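PDB 4LN9: rifamycin polyketide synthase, which removes water from a polyketide intermediate through its dehydratase domain, in the terminal module of the synthase that builds rifamycin. Local coordinates for residues A[31-36]-A[41-46]; A[51-56]-A[92-97]; A[57-62]-A[76-81]; A[158-163]-A[269-274]; A[232-237]-A[303-308]. All blocks are in the same frame, centred on the assembly; numbering follows the deposited sequence.

Contact 1: residues A[31-36]-A[41-46]; sequences LGLAGA and LGAVVQ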
# COMPACT_ATOMS: atom_id res chain seq x y z
N LEU A 31 -7.68 8.66 -0.78
CA LEU A 31 -7.65 7.36 -0.12
C LEU A 31 -6.43 7.21 0.78
O LEU A 31 -6.22 6.16 1.39
CB LEU A 31 -7.67 6.24 -1.16
CG LEU A 31 -8.96 6.09 -1.96
CD1 LEU A 31 -8.75 5.18 -3.16
CD2 LEU A 31 -10.08 5.56 -1.07
N GLY A 32 -5.56 8.23 0.78
CA GLY A 32 -4.36 8.20 1.60
C GLY A 32 -3.16 7.55 0.94
O GLY A 32 -2.28 7.02 1.61
N LEU A 33 -3.12 7.58 -0.39
CA LEU A 33 -1.92 7.18 -1.12
C LEU A 33 -1.46 8.32 -2.02
O LEU A 33 -1.97 9.44 -1.92
CB LEU A 33 -2.19 5.91 -1.94
CG LEU A 33 -2.81 4.72 -1.19
CD1 LEU A 33 -4.32 4.75 -1.32
CD2 LEU A 33 -2.24 3.41 -1.71
N ALA A 34 -0.38 8.09 -2.77
CA ALA A 34 0.04 9.03 -3.80
C ALA A 34 -0.27 8.42 -5.15
O ALA A 34 -0.32 7.20 -5.28
CB ALA A 34 1.54 9.31 -3.67
N GLY A 35 -0.47 9.25 -6.17
CA GLY A 35 -0.58 8.75 -7.54
C GLY A 35 0.77 8.32 -8.09
O GLY A 35 1.78 8.95 -7.80
N ALA A 36 0.79 7.22 -8.84
CA ALA A 36 2.04 6.71 -9.39
C ALA A 36 2.49 7.50 -10.62
O ALA A 36 3.65 7.44 -11.03
CB ALA A 36 1.91 5.23 -9.73
N LEU A 41 0.59 1.69 -13.53
CA LEU A 41 0.55 1.65 -12.07
C LEU A 41 -0.41 2.71 -11.57
O LEU A 41 -0.45 3.82 -12.10
CB LEU A 41 1.95 1.90 -11.49
CG LEU A 41 3.02 0.83 -11.74
CD1 LEU A 41 4.37 1.30 -11.22
CD2 LEU A 41 2.61 -0.49 -11.12
N GLY A 42 -1.15 2.39 -10.52
CA GLY A 42 -2.19 3.28 -10.02
C GLY A 42 -1.72 4.13 -8.86
O GLY A 42 -1.85 5.36 -8.88
N ALA A 43 -1.25 3.48 -7.80
CA ALA A 43 -0.90 4.20 -6.59
C ALA A 43 0.42 3.70 -6.03
O ALA A 43 0.89 2.62 -6.39
CB ALA A 43 -2.00 4.05 -5.55
N VAL A 44 1.11 4.57 -5.30
CA VAL A 44 2.26 4.15 -4.51
C VAL A 44 2.02 4.56 -3.07
O VAL A 44 1.43 5.61 -2.82
CB VAL A 44 3.56 4.80 -5.02
CG1 VAL A 44 3.38 6.31 -5.15
CG2 VAL A 44 4.73 4.48 -4.10
N VAL A 45 2.38 3.70 -2.13
CA VAL A 45 2.42 4.14 -0.74
C VAL A 45 3.66 3.65 -0.02
O VAL A 45 4.17 2.57 -0.32
CB VAL A 45 1.15 3.74 0.03
CG1 VAL A 45 1.14 2.23 0.28
CG2 VAL A 45 1.07 4.50 1.35
N GLN A 46 4.27 4.54 0.74
CA GLN A 46 5.42 4.15 1.55
C GLN A 46 4.98 3.25 2.68
O GLN A 46 3.83 3.27 3.11
CB GLN A 46 6.12 5.39 2.09
CG GLN A 46 6.63 6.32 1.00
CD GLN A 46 7.14 7.63 1.54
OE1 GLN A 46 6.36 8.57 1.75
NE2 GLN A 46 8.44 7.71 1.79

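Contact 2: residues A[51-56]-A[92-97]; sequences DGLVFT and DEAGCP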
# COMPACT_ATOMS: atom_id res chain seq x y z
N ASP A 51 10.43 0.63 6.04
CA ASP A 51 11.14 1.52 5.11
C ASP A 51 11.09 0.98 3.68
O ASP A 51 12.02 1.16 2.90
CB ASP A 51 12.60 1.72 5.55
CG ASP A 51 13.23 2.97 4.96
OD1 ASP A 51 12.58 3.62 4.12
OD2 ASP A 51 14.39 3.27 5.30
N GLY A 52 10.01 0.27 3.37
CA GLY A 52 9.78 -0.20 2.01
C GLY A 52 8.75 0.68 1.33
O GLY A 52 8.41 1.75 1.83
N LEU A 53 8.22 0.20 0.22
CA LEU A 53 7.07 0.84 -0.38
C LEU A 53 6.39 -0.13 -1.32
O LEU A 53 6.89 -1.24 -1.56
CB LEU A 53 7.47 2.11 -1.13
CG LEU A 53 8.51 1.95 -2.24
CD1 LEU A 53 7.92 1.26 -3.46
CD2 LEU A 53 9.08 3.31 -2.62
N VAL A 54 5.18 0.21 -1.72
CA VAL A 54 4.40 -0.68 -2.55
C VAL A 54 3.62 0.10 -3.60
O VAL A 54 3.18 1.22 -3.35
CB VAL A 54 3.45 -1.55 -1.69
CG1 VAL A 54 2.31 -0.71 -1.14
CG2 VAL A 54 2.92 -2.71 -2.52
N PHE A 55 3.73 -0.39 -4.83
CA PHE A 55 2.93 0.12 -5.93
C PHE A 55 1.76 -0.81 -6.18
O PHE A 55 1.95 -2.01 -6.35
CB PHE A 55 3.79 0.19 -7.20
CG PHE A 55 4.74 1.35 -7.22
CD1 PHE A 55 5.94 1.29 -6.53
CD2 PHE A 55 4.41 2.52 -7.88
CE1 PHE A 55 6.81 2.36 -6.53
CE2 PHE A 55 5.27 3.60 -7.88
CZ PHE A 55 6.48 3.52 -7.22
N THR A 56 0.60 -0.21 -6.45
CA THR A 56 -0.60 -0.98 -6.77
C THR A 56 -1.17 -0.60 -8.14
O THR A 56 -1.13 0.56 -8.54
CB THR A 56 -1.71 -0.78 -5.71
OG1 THR A 56 -2.08 0.60 -5.66
CG2 THR A 56 -1.22 -1.23 -4.34
N ASP A 92 13.30 3.54 -8.82
CA ASP A 92 13.55 4.97 -8.97
C ASP A 92 12.84 5.82 -7.92
O ASP A 92 13.36 6.84 -7.49
CB ASP A 92 13.20 5.44 -10.38
CG ASP A 92 13.97 6.69 -10.78
OD1 ASP A 92 15.21 6.70 -10.60
OD2 ASP A 92 13.32 7.71 -11.10
N GLU A 93 11.66 5.37 -7.50
CA GLU A 93 10.94 6.02 -6.40
C GLU A 93 11.81 6.12 -5.15
O GLU A 93 11.73 7.10 -4.41
CB GLU A 93 9.65 5.25 -6.08
CG GLU A 93 8.71 5.96 -5.13
CD GLU A 93 8.02 7.15 -5.76
OE1 GLU A 93 7.96 7.22 -7.01
OE2 GLU A 93 7.56 8.05 -5.02
N ALA A 94 12.65 5.12 -4.93
CA ALA A 94 13.42 5.02 -3.70
C ALA A 94 14.90 5.31 -3.93
O ALA A 94 15.75 4.96 -3.10
CB ALA A 94 13.24 3.65 -3.06
N GLY A 95 15.23 5.88 -5.09
CA GLY A 95 16.61 6.21 -5.42
C GLY A 95 17.49 4.98 -5.60
O GLY A 95 18.69 5.00 -5.32
N CYS A 96 16.87 3.90 -6.08
CA CYS A 96 17.58 2.68 -6.47
C CYS A 96 17.23 2.31 -7.90
O CYS A 96 16.54 1.31 -8.12
CB CYS A 96 17.17 1.52 -5.57
SG CYS A 96 17.87 1.54 -3.91
N PRO A 97 17.73 3.08 -8.88
CA PRO A 97 17.25 2.93 -10.25
C PRO A 97 17.86 1.74 -11.01
O PRO A 97 17.36 1.38 -12.07
CB PRO A 97 17.66 4.25 -10.91
CG PRO A 97 18.87 4.67 -10.15
CD PRO A 97 18.64 4.22 -8.73

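Contact 3: residues A[57-62]-A[76-81]; sequences SRLSLR and VIVPGT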
# COMPACT_ATOMS: atom_id res chain seq x y z
N SER A 57 -1.81 -1.58 -8.77
CA SER A 57 -2.36 -1.41 -10.11
C SER A 57 -3.49 -2.40 -10.35
O SER A 57 -3.54 -3.47 -9.74
CB SER A 57 -1.26 -1.60 -11.16
OG SER A 57 -1.82 -1.82 -12.45
N ARG A 58 -4.41 -2.03 -11.24
CA ARG A 58 -5.36 -2.98 -11.82
C ARG A 58 -5.26 -2.95 -13.34
O ARG A 58 -5.54 -1.92 -13.96
CB ARG A 58 -6.78 -2.61 -11.39
CG ARG A 58 -7.85 -3.51 -11.98
CD ARG A 58 -9.24 -2.99 -11.66
NE ARG A 58 -10.28 -3.90 -12.13
CZ ARG A 58 -10.86 -3.83 -13.32
NH1 ARG A 58 -10.52 -2.86 -14.16
NH2 ARG A 58 -11.77 -4.72 -13.67
N LEU A 59 -4.87 -4.07 -13.94
CA LEU A 59 -4.77 -4.15 -15.40
C LEU A 59 -5.97 -4.88 -15.99
O LEU A 59 -6.42 -5.89 -15.46
CB LEU A 59 -3.48 -4.87 -15.80
CG LEU A 59 -2.19 -4.30 -15.20
CD1 LEU A 59 -0.99 -5.08 -15.69
CD2 LEU A 59 -2.06 -2.82 -15.55
N SER A 60 -6.51 -4.35 -17.09
CA SER A 60 -7.48 -5.07 -17.89
C SER A 60 -7.24 -4.80 -19.37
O SER A 60 -6.55 -3.85 -19.72
CB SER A 60 -8.91 -4.65 -17.51
OG SER A 60 -9.11 -3.27 -17.74
N LEU A 61 -7.83 -5.63 -20.23
CA LEU A 61 -7.75 -5.38 -21.66
C LEU A 61 -8.60 -4.18 -22.08
O LEU A 61 -8.26 -3.50 -23.05
CB LEU A 61 -8.15 -6.63 -22.45
CG LEU A 61 -7.08 -7.73 -22.46
CD1 LEU A 61 -7.38 -8.78 -23.52
CD2 LEU A 61 -5.69 -7.14 -22.66
N ARG A 62 -9.56 -3.80 -21.25
CA ARG A 62 -10.38 -2.63 -21.54
C ARG A 62 -9.74 -1.32 -21.08
O ARG A 62 -10.00 -0.26 -21.64
CB ARG A 62 -11.79 -2.78 -20.97
CG ARG A 62 -12.70 -3.68 -21.79
CD ARG A 62 -14.12 -3.70 -21.25
NE ARG A 62 -14.68 -2.36 -21.14
CZ ARG A 62 -15.29 -1.72 -22.14
NH1 ARG A 62 -15.43 -2.31 -23.32
NH2 ARG A 62 -15.76 -0.50 -21.96
N VAL A 76 -2.96 -13.28 -23.75
CA VAL A 76 -2.34 -12.02 -23.36
C VAL A 76 -1.52 -12.18 -22.08
O VAL A 76 -2.04 -12.60 -21.05
CB VAL A 76 -3.37 -10.89 -23.16
CG1 VAL A 76 -2.67 -9.60 -22.77
CG2 VAL A 76 -4.20 -10.70 -24.42
N ILE A 77 -0.21 -11.96 -22.19
CA ILE A 77 0.68 -11.96 -21.02
C ILE A 77 1.55 -10.70 -21.01
O ILE A 77 1.98 -10.24 -22.07
CB ILE A 77 1.58 -13.22 -21.00
CG1 ILE A 77 2.70 -13.10 -22.03
CG2 ILE A 77 0.76 -14.47 -21.24
CD1 ILE A 77 3.61 -14.32 -22.08
N VAL A 78 1.69 -10.07 -19.85
CA VAL A 78 2.54 -8.88 -19.75
C VAL A 78 3.98 -9.26 -20.10
O VAL A 78 4.46 -10.30 -19.66
CB VAL A 78 2.50 -8.25 -18.34
CG1 VAL A 78 3.52 -7.13 -18.22
CG2 VAL A 78 1.10 -7.74 -18.04
N PRO A 79 4.56 -8.57 -21.09
CA PRO A 79 5.91 -8.93 -21.49
C PRO A 79 6.88 -8.86 -20.31
O PRO A 79 6.69 -8.04 -19.41
CB PRO A 79 6.27 -7.87 -22.53
CG PRO A 79 5.37 -6.72 -22.24
CD PRO A 79 4.09 -7.34 -21.75
N GLY A 80 7.91 -9.69 -20.33
CA GLY A 80 9.05 -9.53 -19.44
C GLY A 80 9.50 -8.08 -19.29
O GLY A 80 9.89 -7.65 -18.21
N THR A 81 9.48 -7.34 -20.39
CA THR A 81 9.94 -5.95 -20.39
C THR A 81 9.00 -5.03 -19.62
O THR A 81 9.42 -3.99 -19.11
CB THR A 81 10.12 -5.42 -21.83
OG1 THR A 81 8.89 -5.58 -22.55
CG2 THR A 81 11.22 -6.17 -22.54

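Contact 4: residues A[158-163]-A[269-274]; sequences RPRGTA and GLRLHA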
# COMPACT_ATOMS: atom_id res chain seq x y z
N ARG A 158 27.76 5.28 -9.74
CA ARG A 158 28.57 5.96 -10.74
C ARG A 158 27.83 5.85 -12.07
O ARG A 158 27.61 4.75 -12.57
CB ARG A 158 29.94 5.27 -10.85
CG ARG A 158 30.92 5.97 -11.77
CD ARG A 158 32.22 5.20 -11.87
NE ARG A 158 33.02 5.32 -10.65
CZ ARG A 158 33.31 4.30 -9.84
NH1 ARG A 158 32.81 3.09 -10.09
NH2 ARG A 158 34.13 4.47 -8.81
N PRO A 159 27.36 6.99 -12.59
CA PRO A 159 26.62 6.98 -13.85
C PRO A 159 27.48 6.50 -15.02
O PRO A 159 28.70 6.56 -14.95
CB PRO A 159 26.26 8.46 -14.05
CG PRO A 159 27.39 9.19 -13.39
CD PRO A 159 27.74 8.35 -12.18
N ARG A 160 26.83 6.04 -16.09
CA ARG A 160 27.48 5.96 -17.41
C ARG A 160 27.49 7.35 -18.02
O ARG A 160 26.68 8.19 -17.64
CB ARG A 160 26.69 5.02 -18.31
CG ARG A 160 26.53 3.62 -17.75
CD ARG A 160 27.75 2.77 -18.04
NE ARG A 160 27.49 1.78 -19.08
CZ ARG A 160 27.29 0.49 -18.83
NH1 ARG A 160 27.36 0.03 -17.59
NH2 ARG A 160 27.04 -0.35 -19.83
N GLY A 161 28.31 7.56 -19.04
CA GLY A 161 28.29 8.85 -19.73
C GLY A 161 27.65 8.73 -21.09
O GLY A 161 26.48 9.06 -21.29
N THR A 162 28.40 8.12 -22.01
CA THR A 162 27.97 7.99 -23.38
C THR A 162 28.02 6.52 -23.77
O THR A 162 28.62 5.71 -23.06
CB THR A 162 28.90 8.81 -24.30
OG1 THR A 162 30.26 8.50 -24.00
CG2 THR A 162 28.67 10.31 -24.09
N ALA A 163 27.28 6.16 -24.82
CA ALA A 163 27.29 4.80 -25.34
C ALA A 163 28.72 4.34 -25.63
O ALA A 163 29.57 5.14 -26.02
CB ALA A 163 26.44 4.71 -26.59
N GLY A 269 21.80 -6.56 -14.68
CA GLY A 269 22.44 -5.28 -14.97
C GLY A 269 21.69 -4.45 -15.99
O GLY A 269 22.26 -4.00 -16.99
N LEU A 270 20.42 -4.18 -15.71
CA LEU A 270 19.64 -3.29 -16.55
C LEU A 270 19.59 -1.86 -16.02
O LEU A 270 19.24 -1.62 -14.85
CB LEU A 270 18.23 -3.82 -16.80
CG LEU A 270 17.53 -2.88 -17.78
CD1 LEU A 270 17.17 -3.55 -19.11
CD2 LEU A 270 16.33 -2.16 -17.17
N ARG A 271 19.97 -0.91 -16.87
CA ARG A 271 19.95 0.50 -16.53
C ARG A 271 19.15 1.29 -17.56
O ARG A 271 19.43 1.21 -18.76
CB ARG A 271 21.37 1.06 -16.49
CG ARG A 271 22.12 0.73 -15.22
CD ARG A 271 23.56 1.21 -15.33
NE ARG A 271 24.37 0.71 -14.23
CZ ARG A 271 24.89 -0.51 -14.18
NH1 ARG A 271 24.72 -1.35 -15.20
NH2 ARG A 271 25.59 -0.90 -13.13
N LEU A 272 18.28 2.17 -17.08
CA LEU A 272 17.61 3.11 -17.95
C LEU A 272 18.23 4.49 -17.80
O LEU A 272 18.39 4.98 -16.68
CB LEU A 272 16.12 3.17 -17.62
CG LEU A 272 15.34 4.22 -18.40
CD1 LEU A 272 15.04 3.71 -19.80
CD2 LEU A 272 14.06 4.59 -17.67
N HIS A 273 18.71 5.05 -18.90
CA HIS A 273 19.57 6.22 -18.83
C HIS A 273 18.83 7.47 -19.19
O HIS A 273 19.12 8.55 -18.68
CB HIS A 273 20.79 6.06 -19.73
CG HIS A 273 21.65 4.88 -19.38
ND1 HIS A 273 22.51 4.90 -18.34
CD2 HIS A 273 21.69 3.59 -19.90
CE1 HIS A 273 23.10 3.69 -18.24
NE2 HIS A 273 22.63 2.91 -19.21
N ALA A 274 17.88 7.34 -20.12
CA ALA A 274 17.09 8.48 -20.56
C ALA A 274 15.64 8.05 -20.76
O ALA A 274 15.38 7.02 -21.39
CB ALA A 274 17.65 9.05 -21.86

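Contact 5: residues A[232-237]-A[303-308]; sequences FGIHPA and LVVTLD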
# COMPACT_ATOMS: atom_id res chain seq x y z
N PHE A 232 6.37 6.56 -19.96
CA PHE A 232 7.13 5.44 -19.42
C PHE A 232 8.58 5.84 -19.12
O PHE A 232 9.10 6.78 -19.71
CB PHE A 232 7.13 4.26 -20.39
CG PHE A 232 5.86 3.46 -20.37
CD1 PHE A 232 5.56 2.63 -19.30
CD2 PHE A 232 5.01 3.47 -21.46
CE1 PHE A 232 4.41 1.87 -19.30
CE2 PHE A 232 3.86 2.69 -21.47
CZ PHE A 232 3.56 1.90 -20.38
N GLY A 233 9.24 5.07 -18.27
CA GLY A 233 10.70 5.02 -18.26
C GLY A 233 11.22 4.57 -19.61
O GLY A 233 11.84 5.34 -20.34
N ILE A 234 10.84 3.35 -20.00
CA ILE A 234 10.89 2.95 -21.40
C ILE A 234 9.66 2.09 -21.73
O ILE A 234 9.26 1.24 -20.94
CB ILE A 234 12.18 2.16 -21.71
CG1 ILE A 234 12.30 1.88 -23.21
CG2 ILE A 234 12.22 0.86 -20.91
CD1 ILE A 234 13.67 1.41 -23.64
N HIS A 235 8.97 2.43 -22.82
CA HIS A 235 7.79 1.67 -23.21
C HIS A 235 8.12 0.21 -23.41
O HIS A 235 9.13 -0.11 -24.04
CB HIS A 235 7.14 2.27 -24.46
CG HIS A 235 5.79 1.69 -24.79
ND1 HIS A 235 5.60 0.37 -25.00
CD2 HIS A 235 4.54 2.29 -24.97
CE1 HIS A 235 4.30 0.14 -25.27
NE2 HIS A 235 3.66 1.32 -25.28
N PRO A 236 7.41 -0.67 -22.69
CA PRO A 236 7.75 -2.09 -22.74
C PRO A 236 7.81 -2.64 -24.17
O PRO A 236 8.54 -3.58 -24.44
CB PRO A 236 6.62 -2.75 -21.96
CG PRO A 236 6.21 -1.71 -20.97
CD PRO A 236 6.40 -0.38 -21.66
N ALA A 237 7.03 -2.05 -25.08
CA ALA A 237 7.06 -2.47 -26.47
C ALA A 237 8.33 -2.03 -27.19
O ALA A 237 8.88 -2.77 -28.00
CB ALA A 237 5.82 -1.97 -27.21
N LEU A 303 22.55 7.83 -24.72
CA LEU A 303 22.19 6.53 -24.17
C LEU A 303 20.74 6.49 -23.69
O LEU A 303 20.31 7.37 -22.93
CB LEU A 303 23.11 6.17 -23.00
CG LEU A 303 24.26 5.19 -23.24
CD1 LEU A 303 24.95 4.91 -21.90
CD2 LEU A 303 23.77 3.90 -23.88
N VAL A 304 20.07 5.37 -23.92
CA VAL A 304 18.72 5.14 -23.40
C VAL A 304 18.63 3.94 -22.46
O VAL A 304 18.11 4.05 -21.35
CB VAL A 304 17.67 5.02 -24.52
CG1 VAL A 304 16.30 4.74 -23.94
CG2 VAL A 304 17.65 6.29 -25.37
N VAL A 305 19.14 2.79 -22.89
CA VAL A 305 19.16 1.60 -22.04
C VAL A 305 20.40 0.74 -22.27
O VAL A 305 20.92 0.66 -23.39
CB VAL A 305 17.87 0.75 -22.21
CG1 VAL A 305 17.56 0.53 -23.68
CG2 VAL A 305 18.00 -0.57 -21.47
N THR A 306 20.97 0.23 -21.18
CA THR A 306 21.99 -0.81 -21.29
C THR A 306 21.59 -2.04 -20.50
O THR A 306 20.96 -1.94 -19.45
CB THR A 306 23.37 -0.32 -20.80
OG1 THR A 306 23.25 0.19 -19.47
CG2 THR A 306 23.91 0.77 -21.71
N LEU A 307 21.92 -3.20 -21.04
CA LEU A 307 21.59 -4.47 -20.40
C LEU A 307 22.81 -5.38 -20.43
O LEU A 307 23.32 -5.70 -21.51
CB LEU A 307 20.42 -5.12 -21.14
CG LEU A 307 20.06 -6.55 -20.74
CD1 LEU A 307 19.82 -6.63 -19.24
CD2 LEU A 307 18.84 -7.03 -21.51
N ASP A 308 23.33 -5.73 -19.26
CA ASP A 308 24.54 -6.55 -19.18
C ASP A 308 24.27 -7.95 -19.70
O ASP A 308 25.04 -8.49 -20.49
CB ASP A 308 25.07 -6.61 -17.74
CG ASP A 308 25.69 -5.31 -17.28
OD1 ASP A 308 25.98 -4.45 -18.14
OD2 ASP A 308 25.92 -5.15 -16.06

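Contact 1: residues A[31-36]-A[41-46]
With chi1 at -52°, Leu33 carries its CG opposite the carbonyl carbon, and its CD2 branch slants across Val45, 3.8 Å from Val45 CB, while the same methyl rests 3.9 Å from Ala43 CB. On the other face of the hairpin, chi1 of Val44 (51°) wedges CG1 between the backbone N and the carbonyl carbon, where it meets Ala34 CB at 3.8 Å. Ala36 CB then presses on Leu41, 3.8 Å from Leu41 CB.

Strands 34-38 and 41-47 pair as an antiparallel beta hairpin of the double hotdog fold; 34-38 is an outermost strand within the chain, next to the second subunit. Ala34 and Val44 form a hydrogen-bonded pair: Ala34 N gives to Val44 O at 3.1 Å, and Val44 N returns a bond to Ala34 O at 3.0 Å. Ala36 N reaches Gly42 O at 3.2 Å, but from above the carbonyl plane, 51° out of it. On its other side strand 41-47 carries a classic beta bulge, Gly42 and Ala43 both facing Thr56.

Chemically, three backbone bonds fix the pairing while aliphatic groups pack on both faces; the subunit contact is mixed, Leu33 packing on Thr56 of the second subunit and Leu31 O bonding to its OG1.

Contact 2: residues A[51-56]-A[92-97]
Strand 52-59 runs past the C-terminal end of helix 80-93 without pairing to it; the nearest alpha carbons, Leu53 CA and Ala94 CA, are 8.3 Å apart, so side chains alone bridge the gap. This is helix-on-sheet packing of the double hotdog fold, in which an antiparallel sheet wraps round a long helix. The helix closes with a Schellman motif: Gly95, at a phi of 67°, is its C-prime residue, Cys96 N bonds to Gly91 O, and Gly95 N bonds to Asp92 O at 3.2 Å. Ala94, just before Gly95, points toward the strand.

Leu53 and Phe55, two residues apart on the same side of the strand, both point to the helix end and share one partner, Glu93. Its CG stands opposite the backbone N (chi1 -170°), and a bend at chi2 turns the carboxylate away from Leu53, leaving CB and CG against the strand's side chains. The aliphatic part does the touching: Glu93 CG lies 3.7 Å from Leu53 CD2, the same methyl that approaches Ala94 CB at 4.2 Å. A salt bridge from Arg89 to Glu93 OE1 holds the carboxylate while its aliphatic stem packs. Leu122 of strand 116-122 touches both Leu53 and Ala94, extending the apolar patch.

Phe55 presents its edge to the glutamate. The planes of ring and carboxylate stand 76° apart, and Glu93 CB approaches in the ring plane, 3.8 Å from Phe55 CZ.

Contact 3: residues A[57-62]-A[76-81]
The end of strand 52-59 and the segment leading into helix 80-93 keep apart, with Leu59 CA 9.7 Å from Val78 CA and Leu61 CA 8.7 Å from Val76 CA. In the double hotdog fold this joins the sheet to the approach of the helix it wraps, and the spacing of His70 and Pro79 matches the HxxxGxxxxP motif of polyketide synthase dehydratases, although the glycine of that pattern is not kept. Pro79 occupies the N-cap position, and Ile77 O is hydrogen-bonded to His70 ND1, tying this segment to the motif's probable histidine.

No polar bond spans the gap. Two apolar pairs bridge it, using alternate residues on each side. Leu59 and Val78 cross at about a right angle and touch lightly, Leu59 CD1 lying 4.1 Å from Val78 CG2. Val116 and Val118 pack on Leu59, whereas Leu108 lies against Val78, so both belong to a wider buried apolar layer.

Leu61 and Val76 behave differently: their side chains reach out and meet tip to tip through both branches. Leu61 has its CG opposite the carbonyl carbon (chi1 -74°), which swings its methyls across to the valine though the residue does not start out aimed at it. Arg112 also touches Leu61. At the meeting point the branches pair off, Leu61 CD2 with Val76 CG1 at 3.9 Å and Leu61 CD1 with Val76 CG2 at 3.8 Å.

Contact 4: residues A[158-163]-A[269-274]
Arg160 and His273 form the close half of this surface contact. The arginine's aliphatic root crosses the imidazole obliquely, with Arg160 CG 3.5 Å from His273 CE1 and Arg160 CB 3.8 Å from that same carbon. The ring is held through His273 NE2, hydrogen-bonded to Thr306 OG1.

The outer half is looser. Bends at chi2 (-83°) and chi3 carry the Arg160 guanidinium to the end of the Arg271 side chain, with Thr306 also packing on Arg160. There Arg160 NH1 stands above one face of the Arg271 guanidinium, 3.8 Å from Arg271 NH1. The two groups are inclined by 36° rather than stacked flat.

Strand 263-272 belongs to the antiparallel framework of the double hotdog fold and pairs with strand 303-313; segment 158-163 is a loop lying across its outside. Gly269 and Leu270 both face Leu99 in a G1 beta bulge at the corner where the strand changes direction.

Like charges this close would probably be unfavourable without the nearby carboxylate of Glu156, which forms a salt bridge with Arg271 NE. Arg160 itself is exposed and also touches a crystal neighbour, so the course of its outer chain may partly reflect lattice packing.

Contact 5: residues A[232-237]-A[303-308]
Ile234, on the turn before helix 236-251, sends its side chain toward strand 303-313 in the second half of the double hotdog fold. Its CB starts 5.3 Å from Val304 CG1, beyond direct contact, and has Leu272 of strand 263-272 at its flank. The CG2 branch stays near that leucine. CG1 leaves opposite the backbone N (chi1 -173°) and serves as a spacer, Ile234 CG1 staying 5.0 Å from Val304 CG1, while the extended chain carries the tip across to the strand. CD1 alone therefore makes the contact: it lies 4.0 Å from Val305 CG1 and more loosely, at 4.3 Å, beside Val304 CG1.

That one methyl can meet two consecutive residues is consistent with a classic beta bulge, in which Val304 and Val305 both face Ala296 on the neighbouring strand. The side chains of Ile234 and Val305 cross at about a right angle. Leu270, which also touches helix 80-93, packs on Val305.

The turn carrying Ile234 is held by polar bonds. Glu85 of helix 80-93 bonds to two successive amides, Gly233 N through OE2 and Ile234 N through OE1, which ties the turn to the helix of the first half. His235 follows as N-cap of helix 236-251, and its ring accepts a capping bond at its edge: Ala237 N lies 2.8 Å from His235 ND1, only 2° out of the imidazole plane.

Overall arrangement
From the N terminus, contact 1 closes the short hairpin 34-38/41-47, which passes directly to strand 52-59. Contact 2 then closes a longer loop from that strand to the far end of helix 80-93, and contact 3 falls within it, joining the strand's end to the helix start. Contacts 1, 2 and 3 thus lie in the first half of the fold. Contacts 4 and 5 come later, and their segments alternate along the chain, so the two loops cross; their centres are 10 Å apart, and His273 N bonds to Val304 O between them. One link between the halves is Thr81 OG1 of contact 3 to Pro236 O of contact 5, at 2.8 Å.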